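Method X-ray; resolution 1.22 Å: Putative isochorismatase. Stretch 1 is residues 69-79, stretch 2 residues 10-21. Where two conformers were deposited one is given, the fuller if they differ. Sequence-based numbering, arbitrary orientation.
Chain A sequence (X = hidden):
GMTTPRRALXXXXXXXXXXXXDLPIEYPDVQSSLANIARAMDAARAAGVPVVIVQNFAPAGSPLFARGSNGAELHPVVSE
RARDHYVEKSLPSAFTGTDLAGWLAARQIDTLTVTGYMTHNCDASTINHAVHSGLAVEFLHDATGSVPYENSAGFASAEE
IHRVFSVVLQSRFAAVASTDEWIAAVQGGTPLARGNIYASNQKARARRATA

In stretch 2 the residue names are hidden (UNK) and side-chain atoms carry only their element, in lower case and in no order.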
ATOM      1  N   SER A  69     -24.889  -9.236 -10.394  1.00 19.05           N
ATOM      2  CA  SER A  69     -24.186  -9.952 -11.444  1.00 17.62           C
ATOM      3  C   SER A  69     -23.508 -11.194 -10.875  1.00 16.39           C
ATOM      4  O   SER A  69     -23.154 -11.235  -9.686  1.00 17.13           O
ATOM      5  CB  SER A  69     -23.117  -9.068 -12.096  1.00 17.50           C
ATOM      6  OG  SER A  69     -21.977  -8.934 -11.252  1.00 16.73           O
ATOM      7  N   ASN A  70     -23.264 -12.172 -11.741  1.00 16.14           N
ATOM      8  CA  ASN A  70     -22.488 -13.362 -11.362  1.00 16.11           C
ATOM      9  C   ASN A  70     -21.117 -12.975 -10.834  1.00 14.95           C
ATOM     10  O   ASN A  70     -20.631 -13.588  -9.878  1.00 14.78           O
ATOM     11  CB  ASN A  70     -22.322 -14.341 -12.526  1.00 16.27           C
ATOM     12  CG  ASN A  70     -21.654 -15.617 -12.090  1.00 19.46           C
ATOM     13  OD1 ASN A  70     -20.478 -15.817 -12.374  1.00 21.99           O
ATOM     14  ND2 ASN A  70     -22.372 -16.460 -11.357  1.00 19.87           N
ATOM     15  N   GLY A  71     -20.492 -12.001 -11.475  1.00 12.89           N
ATOM     16  CA  GLY A  71     -19.127 -11.667 -11.070  1.00 13.55           C
ATOM     17  C   GLY A  71     -19.035 -11.163  -9.629  1.00 12.10           C
ATOM     18  O   GLY A  71     -17.966 -11.343  -8.999  1.00 12.73           O
ATOM     19  N   ALA A  72     -20.104 -10.513  -9.143  1.00 12.25           N
ATOM     20  CA  ALA A  72     -20.056 -10.028  -7.767  1.00 11.92           C
ATOM     21  C   ALA A  72     -20.320 -11.093  -6.723  1.00 11.22           C
ATOM     22  O   ALA A  72     -20.088 -10.867  -5.528  1.00 12.82           O
ATOM     23  CB  ALA A  72     -21.086  -8.903  -7.590  1.00 13.54           C
ATOM     24  N   GLU A  73     -20.831 -12.239  -7.121  1.00 10.72           N
ATOM     25  CA  GLU A  73     -21.119 -13.258  -6.150  0.60 11.13           C
ATOM     26  C   GLU A  73     -19.818 -13.863  -5.607  1.00 10.62           C
ATOM     27  O   GLU A  73     -18.787 -13.964  -6.285  1.00 12.21           O
ATOM     28  CB  GLU A  73     -22.047 -14.332  -6.709  0.60 11.76           C
ATOM     29  CG  GLU A  73     -23.438 -13.751  -7.062  0.60 14.61           C
ATOM     30  CD  GLU A  73     -24.150 -13.232  -5.811  0.60 17.71           C
ATOM     31  OE1 GLU A  73     -24.456 -14.051  -4.940  0.60 20.08           O
ATOM     32  OE2 GLU A  73     -24.361 -12.017  -5.682  0.60 24.62           O
ATOM     33  N   LEU A  74     -19.903 -14.266  -4.359  1.00 11.82           N
ATOM     34  CA  LEU A  74     -18.823 -14.978  -3.708  1.00 12.62           C
ATOM     35  C   LEU A  74     -18.633 -16.312  -4.417  1.00 13.47           C
ATOM     36  O   LEU A  74     -19.581 -16.973  -4.821  1.00 15.23           O
ATOM     37  CB  LEU A  74     -19.187 -15.221  -2.243  1.00 13.54           C
ATOM     38  CG  LEU A  74     -19.262 -14.007  -1.351  1.00 14.08           C
ATOM     39  CD1 LEU A  74     -19.889 -14.303  -0.029  1.00 15.09           C
ATOM     40  CD2 LEU A  74     -17.840 -13.458  -1.114  1.00 15.28           C
ATOM     41  N   HIS A  75     -17.371 -16.672  -4.592  1.00 12.52           N
ATOM     42  CA  HIS A  75     -16.999 -17.931  -5.232  1.00 11.29           C
ATOM     43  C   HIS A  75     -17.481 -19.084  -4.372  1.00 12.40           C
ATOM     44  O   HIS A  75     -17.512 -18.964  -3.160  1.00 12.84           O
ATOM     45  CB  HIS A  75     -15.516 -18.004  -5.415  1.00 11.48           C
ATOM     46  CG  HIS A  75     -15.061 -19.168  -6.215  1.00 13.46           C
ATOM     47  ND1 HIS A  75     -14.822 -20.403  -5.651  1.00 13.00           N
ATOM     48  CD2 HIS A  75     -14.821 -19.293  -7.540  1.00 14.05           C
ATOM     49  CE1 HIS A  75     -14.391 -21.227  -6.598  1.00 15.54           C
ATOM     50  NE2 HIS A  75     -14.432 -20.595  -7.760  1.00 14.97           N
ATOM     51  N   PRO A  76     -17.878 -20.218  -4.981  1.00 13.35           N
ATOM     52  CA  PRO A  76     -18.233 -21.386  -4.185  1.00 14.94           C
ATOM     53  C   PRO A  76     -17.298 -21.820  -3.037  1.00 14.60           C
ATOM     54  O   PRO A  76     -17.772 -22.336  -2.046  1.00 15.75           O
ATOM     55  CB  PRO A  76     -18.323 -22.502  -5.253  1.00 17.07           C
ATOM     56  CG  PRO A  76     -18.812 -21.787  -6.457  1.00 16.60           C
ATOM     57  CD  PRO A  76     -18.083 -20.464  -6.428  1.00 15.20           C
ATOM     58  N   VAL A  77     -15.998 -21.533  -3.107  0.50 14.22           N
ATOM     59  CA  VAL A  77     -15.098 -21.815  -1.976  0.50 12.90           C
ATOM     60  C   VAL A  77     -15.534 -21.116  -0.687  0.50 12.82           C
ATOM     61  O   VAL A  77     -15.428 -21.660   0.412  0.50 11.32           O
ATOM     62  CB  VAL A  77     -13.603 -21.420  -2.273  0.50 13.67           C
ATOM     63  CG1 VAL A  77     -12.843 -21.188  -0.995  0.50 14.93           C
ATOM     64  CG2 VAL A  77     -12.913 -22.485  -3.068  0.50 14.83           C
ATOM     65  N   VAL A  78     -15.990 -19.877  -0.838  0.50 11.52           N
ATOM     66  CA  VAL A  78     -16.551 -19.139   0.278  0.50 11.70           C
ATOM     67  C   VAL A  78     -17.968 -19.543   0.536  0.50 13.20           C
ATOM     68  O   VAL A  78     -18.320 -19.892   1.652  0.50 13.68           O
ATOM     69  CB  VAL A  78     -16.542 -17.607   0.020  0.50 11.05           C
ATOM     70  CG1 VAL A  78     -17.334 -16.888   1.123  0.50 11.55           C
ATOM     71  CG2 VAL A  78     -15.114 -17.137  -0.044  0.50 10.76           C
ATOM     72  N   SER A  79     -18.777 -19.539  -0.514  1.00 15.25           N
ATOM     73  CA  SER A  79     -20.225 -19.591  -0.293  1.00 17.15           C
ATOM     74  C   SER A  79     -20.674 -20.927   0.289  1.00 19.23           C
ATOM     75  O   SER A  79     -21.729 -20.993   0.951  1.00 23.34           O
ATOM     76  CB  SER A  79     -20.981 -19.252  -1.565  1.00 18.78           C
ATOM     77  OG  SER A  79     -20.874 -20.283  -2.517  1.00 20.64           O
ATOM     78  N   UNK A  10      -9.345 -13.087   7.667  1.00  8.74           N
ATOM     79  CA  UNK A  10     -10.254 -12.300   6.799  1.00  8.90           C
ATOM     80  C   UNK A  10     -10.034 -12.741   5.361  1.00  8.66           C
ATOM     81  O   UNK A  10      -8.867 -12.948   4.945  1.00 10.23           O
ATOM     82  c   UNK A  10     -11.096  -9.976   6.343  1.00  9.44           C
ATOM     83  c   UNK A  10      -9.988 -10.803   7.003  1.00  9.20           C
ATOM     84  c   UNK A  10     -11.116  -8.517   6.795  1.00 10.83           C
ATOM     85  c   UNK A  10      -8.605 -10.356   6.550  1.00 10.99           C
ATOM     86  N   UNK A  11     -11.113 -13.047   4.683  1.00  8.86           N
ATOM     87  CA  UNK A  11     -11.134 -13.597   3.351  1.00  9.59           C
ATOM     88  C   UNK A  11     -11.678 -12.533   2.449  1.00  8.45           C
ATOM     89  O   UNK A  11     -12.916 -12.271   2.446  1.00  9.22           O
ATOM     90  c   UNK A  11     -11.989 -15.498   1.972  1.00 10.11           C
ATOM     91  c   UNK A  11     -11.481 -15.866   4.384  1.00 10.31           C
ATOM     92  c   UNK A  11     -12.029 -14.863   3.330  1.00  9.91           C
ATOM     93  N   UNK A  12     -10.844 -11.789   1.731  1.00  8.84           N
ATOM     94  CA  UNK A  12     -11.207 -10.541   1.067  1.00  9.78           C
ATOM     95  C   UNK A  12     -11.585 -10.782  -0.375  1.00  8.59           C
ATOM     96  O   UNK A  12     -10.781 -11.246  -1.211  1.00  9.54           O
ATOM     97  c   UNK A  12     -10.458  -8.249   0.413  1.00 11.51           C
ATOM     98  c   UNK A  12      -9.729  -9.202   2.615  1.00  9.65           C
ATOM     99  c   UNK A  12      -8.603  -8.210   2.838  1.00 10.63           C
ATOM    100  c   UNK A  12     -10.046  -9.514   1.138  1.00  9.32           C
ATOM    101  N   UNK A  13     -12.833 -10.460  -0.684  1.00 10.05           N
ATOM    102  CA  UNK A  13     -13.332 -10.350  -2.061  1.00  9.21           C
ATOM    103  C   UNK A  13     -13.052 -11.580  -2.918  1.00  8.93           C
ATOM    104  O   UNK A  13     -12.674 -11.461  -4.096  1.00 10.45           O
ATOM    105  o   UNK A  13     -12.737  -6.714  -2.481  1.00 12.52           O
ATOM    106  o   UNK A  13     -13.948  -7.832  -1.018  1.00 12.90           O
ATOM    107  c   UNK A  13     -12.822  -9.097  -2.746  1.00  9.79           C
ATOM    108  c   UNK A  13     -13.208  -7.807  -2.022  1.00 12.64           C
ATOM    109  N   UNK A  14     -13.345 -12.764  -2.382  1.00  9.62           N
ATOM    110  CA  UNK A  14     -13.203 -13.990  -3.115  1.00  9.62           C
ATOM    111  C   UNK A  14     -14.463 -14.250  -3.901  1.00  9.73           C
ATOM    112  O   UNK A  14     -15.328 -15.045  -3.516  1.00 12.60           O
ATOM    113  c   UNK A  14     -12.560 -16.482  -3.009  1.00 11.69           C
ATOM    114  c   UNK A  14     -12.668 -15.147  -2.191  1.00 10.17           C
ATOM    115  c   UNK A  14     -11.317 -14.814  -1.503  1.00 10.21           C
ATOM    116  N   UNK A  15     -14.511 -13.522  -5.013  1.00  9.94           N
ATOM    117  CA  UNK A  15     -15.669 -13.384  -5.869  1.00 10.18           C
ATOM    118  C   UNK A  15     -15.406 -13.831  -7.275  1.00 10.40           C
ATOM    119  O   UNK A  15     -14.243 -13.911  -7.741  1.00 11.80           O
ATOM    120  n   UNK A  15     -17.809  -9.360  -4.849  1.00 11.53           N
ATOM    121  c   UNK A  15     -16.684 -11.462  -4.499  1.00 12.05           C
ATOM    122  o   UNK A  15     -15.901  -9.340  -3.681  1.00 12.44           O
ATOM    123  c   UNK A  15     -16.055 -11.904  -5.834  1.00 10.03           C
ATOM    124  c   UNK A  15     -16.761  -9.962  -4.307  1.00 11.63           C
ATOM    125  N   UNK A  16     -16.475 -14.226  -7.986  1.00 10.59           N
ATOM    126  CA  UNK A  16     -16.335 -14.834  -9.286  1.00 11.26           C
ATOM    127  C   UNK A  16     -15.659 -13.970 -10.315  1.00 10.57           C
ATOM    128  O   UNK A  16     -14.991 -14.529 -11.212  1.00 11.66           O
ATOM    129  n   UNK A  16     -19.677 -16.365  -8.954  1.00 14.50           N
ATOM    130  c   UNK A  16     -18.335 -16.370  -9.067  1.00 12.59           C
ATOM    131  c   UNK A  16     -17.710 -15.235  -9.833  1.00 12.19           C
ATOM    132  o   UNK A  16     -17.615 -17.254  -8.591  1.00 14.20           O
ATOM    133  N   UNK A  17     -15.687 -12.650 -10.183  1.00 11.18           N
ATOM    134  CA  UNK A  17     -15.081 -11.728 -11.107  1.00 11.74           C
ATOM    135  C   UNK A  17     -13.613 -12.051 -11.307  1.00 11.25           C
ATOM    136  O   UNK A  17     -13.060 -11.862 -12.399  1.00 12.08           O
ATOM    137  c   UNK A  17     -15.043  -9.255 -11.661  1.00 12.72           C
ATOM    138  c   UNK A  17     -15.181 -10.269 -10.608  1.00 12.96           C
ATOM    139  c   UNK A  17     -16.308  -9.235 -12.540  1.00 15.54           C
ATOM    140  o   UNK A  17     -16.253  -9.833 -13.653  1.00 15.01           O
ATOM    141  o   UNK A  17     -17.347  -8.621 -12.115  1.00 16.79           O
ATOM    142  N   UNK A  18     -12.949 -12.470 -10.211  1.00 11.51           N
ATOM    143  CA  UNK A  18     -11.553 -12.798 -10.193  1.00 11.07           C
ATOM    144  C   UNK A  18     -11.192 -14.164 -10.805  1.00 12.30           C
ATOM    145  O   UNK A  18     -10.001 -14.464 -11.060  1.00 12.31           O
ATOM    146  c   UNK A  18     -10.608  -8.761  -7.175  1.00 10.67           C
ATOM    147  c   UNK A  18     -10.995 -12.763  -8.763  1.00 10.35           C
ATOM    148  c   UNK A  18     -11.357  -9.691  -6.493  1.00 10.08           C
ATOM    149  c   UNK A  18     -10.086 -10.426  -8.831  1.00 10.93           C
ATOM    150  c   UNK A  18     -11.579 -10.965  -7.048  1.00 10.25           C
ATOM    151  o   UNK A  18     -10.402  -7.509  -6.655  1.00 12.69           O
ATOM    152  c   UNK A  18      -9.944  -9.127  -8.325  1.00 11.46           C
ATOM    153  c   UNK A  18     -10.873 -11.363  -8.206  1.00  9.92           C
ATOM    154  N   UNK A  19     -12.169 -15.007 -11.028  1.00 12.14           N
ATOM    155  CA  UNK A  19     -11.977 -16.375 -11.428  1.00 12.48           C
ATOM    156  C   UNK A  19     -12.543 -16.621 -12.806  1.00 13.52           C
ATOM    157  O   UNK A  19     -11.814 -16.839 -13.770  1.00 15.62           O
ATOM    158  c   UNK A  19     -12.048 -16.998  -8.953  1.00 12.88           C
ATOM    159  c   UNK A  19     -12.557 -17.323 -10.372  1.00 12.92           C
ATOM    160  c   UNK A  19     -12.207 -18.769 -10.714  1.00 15.07           C
ATOM    161  N   UNK A  20     -13.856 -16.539 -12.919  1.00 14.27           N
ATOM    162  CA  UNK A  20     -14.570 -16.752 -14.183  1.00 15.18           C
ATOM    163  C   UNK A  20     -14.933 -15.469 -14.885  1.00 15.15           C
ATOM    164  O   UNK A  20     -15.373 -15.506 -16.041  1.00 17.13           O
ATOM    165  o   UNK A  20     -16.660 -16.887 -12.982  1.00 14.80           O
ATOM    166  c   UNK A  20     -15.834 -17.568 -13.926  1.00 15.76           C
ATOM    167  c   UNK A  20     -15.454 -19.013 -13.421  1.00 18.64           C
ATOM    168  N   UNK A  21     -14.750 -14.314 -14.220  1.00 14.19           N
ATOM    169  CA  UNK A  21     -15.157 -13.044 -14.754  1.00 14.63           C
ATOM    170  C   UNK A  21     -14.085 -12.241 -15.439  1.00 14.05           C
ATOM    171  O   UNK A  21     -13.126 -12.807 -16.014  1.00 15.26           O
TER
HETATM  172  O   HOH W   1     -21.300 -18.225  -7.327  1.00 29.70           O
HETATM  173  O   HOH W   2     -19.807  -7.704 -12.663  1.00 18.89           O
HETATM  174  O   HOH W   3     -18.104 -14.365 -13.282  1.00 18.81           O
HETATM  175  O   HOH W   4     -18.948 -18.188 -12.141  1.00 20.96           O

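Position 10 has four side-chain carbons, forked at the first, with one arm two carbons long. It does not reach stretch 1. This is Ile10, in a strand.

Position 11 has three carbons, one carrying the other two. One of the outer carbons lies 4.1 Å from CG2 of Val78. This is Val11.

Position 12 repeats the four-carbon fork with one longer arm, out of reach of stretch 1. This is Ile12, the last residue of the strand.

Position 13 has two carbons, the second carrying two oxygens. Its CB points away from stretch 1. This is Asp13.

Position 14 has one carbon carrying two more. Its CB lies 3.8 Å from CG2 of Val78. Its backbone O accepts from N of His75 at 2.8 Å. This is Val14.

Position 15 has three carbons, the third carrying one oxygen and one nitrogen. The nitrogen donates to O of Ala72 at 2.8 Å. A chain this long ending in an amide is Gln15.

Position 16 has two carbons, the second carrying one oxygen and one nitrogen. The nitrogen donates to O of Asn70 at 3.1 Å. The oxygen lies 3.5 Å from CA of His75. This shorter amide is Asn16. Its ND2 also donates to a water that in turn donates to O of Leu74.

Position 17 has three carbons, the third carrying two oxygens. A water donates both to one of these oxygens and to OG of Ser69. This is Glu17.

Position 18 has one carbon, then a six-carbon ring bearing an oxygen. It makes no contact with stretch 1. This is Tyr18.

Position 19 has one carbon carrying two more. One outer carbon lies 3.9 Å from CD2 of His75. This is Val19.

Position 20 has one carbon carrying an oxygen and a carbon. Two waters link the oxygen to OD1 of Asn70. This is Thr20.

Position 21 has no side-chain atoms. This is Gly21. A CB here would clash with OE2 of Glu17.

The contact rests mainly on backbone polar groups. Leu74 and Gln15 form a single beta bridge. Beside the bond from His75 N to Val14 O, Asn16 N donates to Glu73 O at 2.9 Å. Farther along, Glu17 N donates to Gly71 O, also at 2.9 Å. The two amide side chains add bonds to carbonyls of stretch 1. Gly71 fits close to Glu17: an ideal CB on it would lie 2.3 Å from Glu17 OE1, a clash.

Stretch 2, residues 10-21: IVIDVQNEYVTG
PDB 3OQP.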